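Local coordinates for substrate-binding protein (Synechococcus sp., PDB 6WPN) that probably binds a sugar or oligosaccharide ligand in the periplasm, as expected of a bacterial extracellular solute-binding protein, at residues P43-D46 against D47-S51; E342-S345 against A346-E350; A362-R365 against D366-L370; R390-S393 against I394-Q398. All blocks are in the same frame, centred on the assembly; numbering follows the deposited sequence. Where two conformers were deposited one is given.

In the fold
The four contacts are short runs of four helices, 42-55, 341-352, 359-374 and 388-403, met in that order along the chain. Contact 1 packs toward parallel strands 30-35 and 61-66 of the mixed sheet and touches helices 311-321 and 324-334. Contact 2 also leans on helix 324-334; its centre is about 21 Å from that of contact 1. Contacts 2 and 3 lie on consecutive helices, have centres about 14 Å apart and touch through Ile-347 and Arg-368. Contact 4 lies opposite each of the other three across the chain's centre, with centres about 35 to 39 Å away. The contacts thus fall on both sides of the centre of this solute-binding protein.

Contact 1: residues P43-D46 against D47-S51; sequences PYMD and DVLGS
Met-45 and Leu-49 make the close side of this helix turn. Met-45 is a selenomethionine. Its chain bends at chi2 (-65°) and again at chi3 (-51°), which swings the terminal methyl along the helix to the next turn. There Met-45 CE meets Leu-49 CD1 at 3.6 Å. Beside this pair, Val-48 CG1 lies 3.8 Å from CE2 of Tyr-44, at a slant to the ring. The backbone bond below that pair is nearly straight: Val-48 N reaches Tyr-44 O at 3.0 Å. The turn belongs to helix 42-55, which flanks the parallel strands 30-35 and 61-66. Met-45 and Leu-49 both touch Leu-32 and Trp-63 of those strands. Trimming Leu-49 to an alanine would probably leave the selenomethionine methyl without its partner and open a gap against the strands. Tyr-44 and Val-48 pack on helix 324-334 instead, where the Tyr-44 hydroxyl bonds to Asn-326 O. The solvent side is looser. Pro-43 and Asp-46 are exposed there, and Gly-50 N bonds to Asp-46 O at 3.2 Å from above the carbonyl plane. Asp-47 is partly exposed, and its carboxylate forms a salt bridge with Arg-329.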
loop_
_atom_site.group_PDB
_atom_site.type_symbol
_atom_site.label_atom_id
_atom_site.label_comp_id
_atom_site.label_asym_id
_atom_site.label_seq_id
_atom_site.Cartn_x
_atom_site.Cartn_y
_atom_site.Cartn_z
ATOM N N PRO A 43 -11.266 -13.415 13.380
ATOM C CA PRO A 43 -12.137 -13.048 14.517
ATOM C C PRO A 43 -12.825 -11.701 14.359
ATOM O O PRO A 43 -14.020 -11.585 14.665
ATOM C CB PRO A 43 -11.172 -13.057 15.713
ATOM C CG PRO A 43 -10.079 -13.953 15.312
ATOM C CD PRO A 43 -9.902 -13.739 13.839
ATOM N N TYR A 44 -12.099 -10.668 13.923
ATOM C CA TYR A 44 -12.732 -9.376 13.678
ATOM C C TYR A 44 -13.899 -9.510 12.706
ATOM O O TYR A 44 -15.010 -9.050 12.985
ATOM C CB TYR A 44 -11.717 -8.366 13.144
ATOM C CG TYR A 44 -12.374 -7.071 12.721
ATOM C CD1 TYR A 44 -12.631 -6.066 13.645
ATOM C CD2 TYR A 44 -12.759 -6.861 11.400
ATOM C CE1 TYR A 44 -13.245 -4.887 13.267
ATOM C CE2 TYR A 44 -13.375 -5.687 11.014
ATOM C CZ TYR A 44 -13.615 -4.701 11.949
ATOM O OH TYR A 44 -14.225 -3.527 11.563
HETATM N N MSE A 45 -13.655 -10.124 11.554
HETATM C CA MSE A 45 -14.687 -10.279 10.541
HETATM C C MSE A 45 -15.832 -11.154 11.043
HETATM O O MSE A 45 -16.992 -10.912 10.718
HETATM C CB MSE A 45 -14.096 -10.869 9.258
HETATM C CG MSE A 45 -13.054 -9.988 8.581
HETATM SE SE MSE A 45 -13.768 -8.292 7.910
HETATM C CE MSE A 45 -15.282 -8.978 6.912
ATOM N N ASP A 46 -15.504 -12.162 11.852
ATOM C CA ASP A 46 -16.537 -13.054 12.368
ATOM C C ASP A 46 -17.505 -12.316 13.280
ATOM O O ASP A 46 -18.704 -12.614 13.288
ATOM C CB ASP A 46 -15.901 -14.234 13.108
ATOM C CG ASP A 46 -15.367 -15.296 12.164
ATOM O OD1 ASP A 46 -15.520 -15.131 10.932
ATOM O OD2 ASP A 46 -14.788 -16.293 12.653
ATOM N N ASP A 47 -17.008 -11.351 14.053
ATOM C CA ASP A 47 -17.879 -10.604 14.955
ATOM C C ASP A 47 -18.668 -9.520 14.225
ATOM O O ASP A 47 -19.883 -9.400 14.416
ATOM C CB ASP A 47 -17.068 -9.993 16.096
ATOM C CG ASP A 47 -17.951 -9.455 17.207
ATOM O OD1 ASP A 47 -18.488 -10.272 17.986
ATOM O OD2 ASP A 47 -18.122 -8.218 17.296
ATOM N N VAL A 48 -17.990 -8.695 13.418
ATOM C CA VAL A 48 -18.660 -7.560 12.780
ATOM C C VAL A 48 -19.726 -8.046 11.802
ATOM O O VAL A 48 -20.850 -7.526 11.773
ATOM C CB VAL A 48 -17.638 -6.623 12.105
ATOM C CG1 VAL A 48 -16.832 -7.341 11.030
ATOM C CG2 VAL A 48 -18.348 -5.411 11.523
ATOM N N LEU A 49 -19.386 -9.030 10.966
ATOM C CA LEU A 49 -20.387 -9.601 10.072
ATOM C C LEU A 49 -21.484 -10.296 10.866
ATOM O O LEU A 49 -22.657 -10.271 10.473
ATOM C CB LEU A 49 -19.733 -10.566 9.087
ATOM C CG LEU A 49 -18.693 -9.957 8.145
ATOM C CD1 LEU A 49 -18.259 -10.989 7.122
ATOM C CD2 LEU A 49 -19.217 -8.694 7.466
ATOM N N GLY A 50 -21.114 -10.944 11.974
ATOM C CA GLY A 50 -22.122 -11.481 12.876
ATOM C C GLY A 50 -23.065 -10.407 13.382
ATOM O O GLY A 50 -24.282 -10.594 13.413
ATOM N N SER A 51 -22.506 -9.266 13.800
ATOM C CA SER A 51 -23.340 -8.136 14.200
ATOM C C SER A 51 -24.230 -7.684 13.050
ATOM O O SER A 51 -25.419 -7.412 13.248
ATOM C CB SER A 51 -22.472 -6.983 14.695
ATOM O OG SER A 51 -21.691 -7.379 15.809
#

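Contact 2: residues E342-S345 against A346-E350; sequences EALS and AIRAE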
loop_
_atom_site.group_PDB
_atom_site.type_symbol
_atom_site.label_atom_id
_atom_site.label_comp_id
_atom_site.label_asym_id
_atom_site.label_seq_id
_atom_site.Cartn_x
_atom_site.Cartn_y
_atom_site.Cartn_z
ATOM N N GLU A 342 -14.427 9.997 13.496
ATOM C CA GLU A 342 -14.683 9.582 14.870
ATOM C C GLU A 342 -13.660 8.550 15.325
ATOM O O GLU A 342 -13.082 8.662 16.411
ATOM C CB GLU A 342 -16.090 8.995 14.976
ATOM C CG GLU A 342 -17.214 9.984 14.759
ATOM C CD GLU A 342 -18.580 9.345 14.802
ATOM O OE1 GLU A 342 -18.668 8.098 14.814
ATOM O OE2 GLU A 342 -19.571 10.103 14.829
ATOM N N ALA A 343 -13.423 7.532 14.495
ATOM C CA ALA A 343 -12.481 6.477 14.849
ATOM C C ALA A 343 -11.040 6.976 14.834
ATOM O O ALA A 343 -10.239 6.603 15.700
ATOM C CB ALA A 343 -12.650 5.292 13.901
ATOM N N LEU A 344 -10.691 7.816 13.856
ATOM C CA LEU A 344 -9.330 8.337 13.774
ATOM C C LEU A 344 -8.983 9.167 15.001
ATOM O O LEU A 344 -7.898 9.022 15.575
ATOM C CB LEU A 344 -9.161 9.169 12.502
ATOM C CG LEU A 344 -7.809 9.856 12.303
ATOM C CD1 LEU A 344 -6.684 8.832 12.231
ATOM C CD2 LEU A 344 -7.827 10.734 11.060
ATOM N N SER A 345 -9.888 10.061 15.404
ATOM C CA SER A 345 -9.661 10.843 16.613
ATOM C C SER A 345 -9.638 9.955 17.850
ATOM O O SER A 345 -8.839 10.175 18.765
ATOM C CB SER A 345 -10.727 11.929 16.750
ATOM O OG SER A 345 -10.442 12.767 17.855
ATOM N N ALA A 346 -10.520 8.954 17.904
ATOM C CA ALA A 346 -10.526 8.044 19.045
ATOM C C ALA A 346 -9.229 7.248 19.120
ATOM O O ALA A 346 -8.695 7.026 20.214
ATOM C CB ALA A 346 -11.730 7.107 18.977
ATOM N N ILE A 347 -8.716 6.796 17.971
ATOM C CA ILE A 347 -7.475 6.027 17.974
ATOM C C ILE A 347 -6.294 6.915 18.343
ATOM O O ILE A 347 -5.428 6.521 19.135
ATOM C CB ILE A 347 -7.262 5.337 16.614
ATOM C CG1 ILE A 347 -8.279 4.214 16.428
ATOM C CG2 ILE A 347 -5.856 4.758 16.530
ATOM C CD1 ILE A 347 -8.192 3.153 17.485
ATOM N N ARG A 348 -6.228 8.119 17.768
ATOM C CA ARG A 348 -5.174 9.057 18.143
ATOM C C ARG A 348 -5.218 9.359 19.635
ATOM O O ARG A 348 -4.172 9.473 20.285
ATOM C CB ARG A 348 -5.303 10.351 17.341
ATOM C CG ARG A 348 -4.892 10.249 15.885
ATOM C CD ARG A 348 -5.156 11.565 15.176
ATOM N NE ARG A 348 -4.816 11.517 13.758
ATOM C CZ ARG A 348 -3.653 11.918 13.257
ATOM N NH1 ARG A 348 -2.716 12.397 14.065
ATOM N NH2 ARG A 348 -3.425 11.841 11.953
ATOM N N ALA A 349 -6.423 9.484 20.193
ATOM C CA ALA A 349 -6.553 9.789 21.613
ATOM C C ALA A 349 -6.095 8.619 22.473
ATOM O O ALA A 349 -5.423 8.818 23.489
ATOM C CB ALA A 349 -7.999 10.161 21.940
ATOM N N GLU A 350 -6.455 7.394 22.086
ATOM C CA GLU A 350 -6.032 6.227 22.854
ATOM C C GLU A 350 -4.518 6.076 22.837
ATOM O O GLU A 350 -3.909 5.712 23.850
ATOM C CB GLU A 350 -6.718 4.972 22.319
ATOM C CG GLU A 350 -8.212 4.954 22.607
ATOM C CD GLU A 350 -8.975 3.953 21.758
ATOM O OE1 GLU A 350 -8.330 3.164 21.032
ATOM O OE2 GLU A 350 -10.225 3.960 21.818
#
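Leu-344 and Arg-348, one helix turn apart, run alongside each other in the same direction. Arg-348 was modelled in two conformers, and the side-chain approach described here belongs to one of them, so it is doubtful. In that conformer Leu-344 CD1 comes within 3.6 Å of Arg-348 NE. Leu-344 CG stands at the edge of the guanidinium, in its plane, 3.7 Å from Arg-348 NE. The arginine chain is extended from CG to NE, with chi2 at 176°, and this carries the guanidinium out alongside the leucine. The firm link is in the main chain: Arg-348 N bonds to Leu-344 O at 2.9 Å, while the side chains only lie near each other. The next shell is the regular i to i+4 bonding of the alpha-helix. Ile-347 N bonds to Ala-343 O at 2.7 Å, and Ala-349 N bonds to Ser-345 O. Ser-345 and Ala-349 are on the exposed side. Near the start of helix 341-352, Ala-343 N donates to Ser-340 OG. Further out, Ala-343 and Ile-347 pack on helix 324-334, and Glu-350 forms a salt bridge to Arg-332 there. Ala-343 and Leu-344 also touch Pro-338 of strand 337-338.

Contact 3: residues A362-R365 against D366-L370; sequences AQIR and DARLL
Ile-364 and Arg-368 pair one turn apart on the alpha-helix 359-374, which rests on strand 137-149 where Ala-367 and Leu-370 touch Leu-145. Four backbone bonds of the i to i+4 type cross from 362-365 to 366-370. The shortest runs from Asp-366 N to Ala-362 O at 2.8 Å. The straightest, at 169°, runs from Arg-368 N to Ile-364 O at 3.0 Å.

The carbon contact between side chains is loose. Ile-364 CG2 lies 4.1 Å from Arg-368 CD, where the two chains slant past one another. Ile-364 also packs on helix 265-274, and Arg-368 touches Ile-347 and Leu-351 of helix 341-352.

The charged groups make no salt bridge within the stretch. The guanidinium of Arg-365 and the carboxylate of Asp-366 have planes 17° apart, but Arg-365 NE and Asp-366 OD1 stand 5.0 Å from each other. Any attraction between them is probably modest. Arg-365 NE makes a weak hydrogen bond to Leu-351 O instead, and Leu-369 CD2 approaches it loosely at 4.2 Å. The amide of Gln-363 is held from both ends: its NE2 bonds to Ala-279 O and its OE1 accepts from Gln-272.

With CG beside its own backbone N (chi1 -64°), the carboxylate of Asp-366 bends back over its turn. Both its oxygens, OD1 and OD2, face the acceptor Ala-362 O at 3.2 Å without a bond.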
loop_
_atom_site.group_PDB
_atom_site.type_symbol
_atom_site.label_atom_id
_atom_site.label_comp_id
_atom_site.label_asym_id
_atom_site.label_seq_id
_atom_site.Cartn_x
_atom_site.Cartn_y
_atom_site.Cartn_z
ATOM N N ALA A 362 5.071 -0.949 24.314
ATOM C CA ALA A 362 5.553 0.409 24.086
ATOM C C ALA A 362 6.080 0.568 22.666
ATOM O O ALA A 362 5.819 1.586 22.012
ATOM C CB ALA A 362 6.629 0.764 25.111
ATOM N N GLN A 363 6.816 -0.431 22.173
ATOM C CA GLN A 363 7.290 -0.401 20.794
ATOM C C GLN A 363 6.127 -0.345 19.809
ATOM O O GLN A 363 6.151 0.440 18.854
ATOM C CB GLN A 363 8.166 -1.625 20.526
ATOM C CG GLN A 363 8.853 -1.626 19.176
ATOM C CD GLN A 363 9.721 -2.851 18.988
ATOM O OE1 GLN A 363 9.279 -3.976 19.215
ATOM N NE2 GLN A 363 10.972 -2.639 18.595
ATOM N N ILE A 364 5.097 -1.170 20.028
ATOM C CA ILE A 364 3.939 -1.182 19.133
ATOM C C ILE A 364 3.212 0.153 19.191
ATOM O O ILE A 364 2.726 0.664 18.175
ATOM C CB ILE A 364 2.993 -2.347 19.488
ATOM C CG1 ILE A 364 3.667 -3.694 19.225
ATOM C CG2 ILE A 364 1.685 -2.232 18.721
ATOM C CD1 ILE A 364 4.256 -3.822 17.844
ATOM N N ARG A 365 3.129 0.736 20.385
ATOM C CA ARG A 365 2.507 2.042 20.529
ATOM C C ARG A 365 3.315 3.113 19.802
ATOM O O ARG A 365 2.740 3.987 19.142
ATOM C CB ARG A 365 2.349 2.362 22.019
ATOM C CG ARG A 365 1.611 3.643 22.348
ATOM C CD ARG A 365 2.574 4.788 22.533
ATOM N NE ARG A 365 1.922 5.950 23.122
ATOM C CZ ARG A 365 2.158 6.392 24.352
ATOM N NH1 ARG A 365 3.041 5.763 25.122
ATOM N NH2 ARG A 365 1.522 7.467 24.807
ATOM N N ASP A 366 4.650 3.049 19.899
ATOM C CA ASP A 366 5.503 4.002 19.192
ATOM C C ASP A 366 5.291 3.928 17.686
ATOM O O ASP A 366 5.290 4.958 16.999
ATOM C CB ASP A 366 6.979 3.753 19.511
ATOM C CG ASP A 366 7.319 3.971 20.974
ATOM O OD1 ASP A 366 6.575 4.703 21.669
ATOM O OD2 ASP A 366 8.349 3.415 21.424
ATOM N N ALA A 367 5.134 2.718 17.149
ATOM C CA ALA A 367 4.957 2.576 15.710
ATOM C C ALA A 367 3.597 3.100 15.270
ATOM O O ALA A 367 3.500 3.853 14.295
ATOM C CB ALA A 367 5.138 1.114 15.307
ATOM N N ARG A 368 2.533 2.732 15.991
ATOM C CA ARG A 368 1.199 3.194 15.610
ATOM C C ARG A 368 1.093 4.712 15.705
ATOM O O ARG A 368 0.445 5.352 14.869
ATOM C CB ARG A 368 0.132 2.539 16.488
ATOM C CG ARG A 368 -0.002 1.036 16.340
ATOM C CD ARG A 368 -1.038 0.510 17.313
ATOM N NE ARG A 368 -2.351 1.082 17.027
ATOM C CZ ARG A 368 -3.370 1.089 17.877
ATOM N NH1 ARG A 368 -3.237 0.559 19.088
ATOM N NH2 ARG A 368 -4.522 1.639 17.518
ATOM N N LEU A 369 1.734 5.305 16.712
ATOM C CA LEU A 369 1.682 6.753 16.875
ATOM C C LEU A 369 2.450 7.459 15.769
ATOM O O LEU A 369 2.034 8.524 15.298
ATOM C CB LEU A 369 2.239 7.142 18.242
ATOM C CG LEU A 369 1.987 8.578 18.692
ATOM C CD1 LEU A 369 0.500 8.861 18.689
ATOM C CD2 LEU A 369 2.577 8.793 20.072
ATOM N N LEU A 370 3.579 6.888 15.348
ATOM C CA LEU A 370 4.330 7.484 14.251
ATOM C C LEU A 370 3.548 7.406 12.941
ATOM O O LEU A 370 3.566 8.351 12.145
ATOM C CB LEU A 370 5.689 6.799 14.132
ATOM C CG LEU A 370 6.765 7.503 13.312
ATOM C CD1 LEU A 370 6.790 8.980 13.646
ATOM C CD2 LEU A 370 8.119 6.873 13.613
#

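Contact 4: residues R390-S393 against I394-Q398; sequences RLQS and IIYTQ
Helix 388-403 carries this turn, where Gln-392 lies across the ring of Tyr-396. Gln-392 CG sits over one face of the tyrosine, 3.6 Å from the ring centroid and 11° off the normal. This is a CH-pi contact. The glutamine CG stands trans to its main-chain nitrogen (chi1 171°), which puts it over the ring, and the extended chain takes the amide on past the rim on the hydroxyl side. The amide and ring planes are 16° apart, and Gln-392 NE2 is 3.8 Å from Tyr-396 CE2. Both polar ends have partners beyond the turn. Gln-392 NE2 bonds to Pro-190 O. The Tyr-396 hydroxyl bonds to Leu-197 N and Ser-193 O, which joins this alpha-helix to the start of helix 195-202. A leucine in place of Tyr-396 would probably leave Leu-197 N and Ser-193 O without their hydroxyl partner and Gln-392 without a flat surface to lie on. Leu-391 CD1 and Ile-395 CD1 meet at 3.9 Å on a neighbouring side. There Leu-391 touches Trp-420 of helix 409-427. Ser-393 O is gripped twice, by Thr-397 N at 2.9 Å and by Thr-397 OG1 at 2.8 Å. These two donors arrive from opposite faces of the carbonyl plane.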
loop_
_atom_site.group_PDB
_atom_site.type_symbol
_atom_site.label_atom_id
_atom_site.label_comp_id
_atom_site.label_asym_id
_atom_site.label_seq_id
_atom_site.Cartn_x
_atom_site.Cartn_y
_atom_site.Cartn_z
ATOM N N ARG A 390 -0.156 -2.192 -15.706
ATOM C CA ARG A 390 0.541 -2.431 -16.965
ATOM C C ARG A 390 1.801 -1.578 -17.040
ATOM O O ARG A 390 2.868 -2.054 -17.445
ATOM C CB ARG A 390 -0.379 -2.092 -18.138
ATOM C CG ARG A 390 0.235 -2.284 -19.518
ATOM C CD ARG A 390 0.367 -3.751 -19.877
ATOM N NE ARG A 390 -0.962 -4.363 -19.937
ATOM C CZ ARG A 390 -1.198 -5.636 -20.231
ATOM N NH1 ARG A 390 -0.191 -6.456 -20.503
ATOM N NH2 ARG A 390 -2.447 -6.087 -20.261
ATOM N N LEU A 391 1.687 -0.308 -16.641
ATOM C CA LEU A 391 2.834 0.593 -16.621
ATOM C C LEU A 391 3.892 0.122 -15.630
ATOM O O LEU A 391 5.088 0.123 -15.942
ATOM C CB LEU A 391 2.364 2.005 -16.276
ATOM C CG LEU A 391 3.433 3.082 -16.112
ATOM C CD1 LEU A 391 4.068 3.387 -17.457
ATOM C CD2 LEU A 391 2.847 4.339 -15.482
ATOM N N GLN A 392 3.471 -0.283 -14.430
ATOM C CA GLN A 392 4.420 -0.793 -13.448
ATOM C C GLN A 392 5.183 -1.993 -13.990
ATOM O O GLN A 392 6.404 -2.094 -13.818
ATOM C CB GLN A 392 3.693 -1.176 -12.161
ATOM C CG GLN A 392 4.576 -1.916 -11.170
ATOM C CD GLN A 392 3.825 -2.333 -9.922
ATOM O OE1 GLN A 392 3.184 -1.514 -9.268
ATOM N NE2 GLN A 392 3.898 -3.614 -9.589
ATOM N N SER A 393 4.477 -2.918 -14.641
ATOM C CA SER A 393 5.127 -4.117 -15.157
ATOM C C SER A 393 6.165 -3.771 -16.217
ATOM O O SER A 393 7.261 -4.342 -16.231
ATOM C CB SER A 393 4.079 -5.078 -15.712
ATOM O OG SER A 393 4.692 -6.264 -16.182
ATOM N N ILE A 394 5.833 -2.849 -17.123
ATOM C CA ILE A 394 6.774 -2.463 -18.172
ATOM C C ILE A 394 8.013 -1.817 -17.565
ATOM O O ILE A 394 9.146 -2.104 -17.970
ATOM C CB ILE A 394 6.087 -1.540 -19.197
ATOM C CG1 ILE A 394 5.017 -2.311 -19.980
ATOM C CG2 ILE A 394 7.104 -0.926 -20.143
ATOM C CD1 ILE A 394 4.339 -1.491 -21.034
ATOM N N ILE A 395 7.820 -0.927 -16.594
ATOM C CA ILE A 395 8.956 -0.241 -15.990
ATOM C C ILE A 395 9.818 -1.227 -15.206
ATOM O O ILE A 395 11.044 -1.259 -15.362
ATOM C CB ILE A 395 8.471 0.920 -15.105
ATOM C CG1 ILE A 395 7.798 1.993 -15.966
ATOM C CG2 ILE A 395 9.632 1.503 -14.307
ATOM C CD1 ILE A 395 7.235 3.150 -15.169
ATOM N N TYR A 396 9.188 -2.069 -14.381
ATOM C CA TYR A 396 9.954 -3.033 -13.594
ATOM C C TYR A 396 10.738 -3.990 -14.489
ATOM O O TYR A 396 11.880 -4.349 -14.174
ATOM C CB TYR A 396 9.032 -3.827 -12.663
ATOM C CG TYR A 396 8.530 -3.074 -11.446
ATOM C CD1 TYR A 396 8.529 -1.686 -11.403
ATOM C CD2 TYR A 396 8.089 -3.763 -10.323
ATOM C CE1 TYR A 396 8.069 -1.007 -10.294
ATOM C CE2 TYR A 396 7.634 -3.097 -9.202
ATOM C CZ TYR A 396 7.628 -1.718 -9.190
ATOM O OH TYR A 396 7.174 -1.048 -8.075
ATOM N N THR A 397 10.139 -4.421 -15.605
ATOM C CA THR A 397 10.817 -5.346 -16.511
ATOM C C THR A 397 12.042 -4.705 -17.147
ATOM O O THR A 397 13.112 -5.322 -17.212
ATOM C CB THR A 397 9.856 -5.836 -17.594
ATOM O OG1 THR A 397 8.803 -6.601 -16.993
ATOM C CG2 THR A 397 10.595 -6.692 -18.616
ATOM N N GLN A 398 11.898 -3.479 -17.656
ATOM C CA GLN A 398 13.032 -2.808 -18.287
ATOM C C GLN A 398 14.103 -2.454 -17.261
ATOM O O GLN A 398 15.300 -2.610 -17.526
ATOM C CB GLN A 398 12.562 -1.556 -19.031
ATOM C CG GLN A 398 11.666 -1.843 -20.230
ATOM C CD GLN A 398 12.237 -2.907 -21.153
ATOM O OE1 GLN A 398 13.428 -2.904 -21.471
ATOM N NE2 GLN A 398 11.381 -3.821 -21.598
#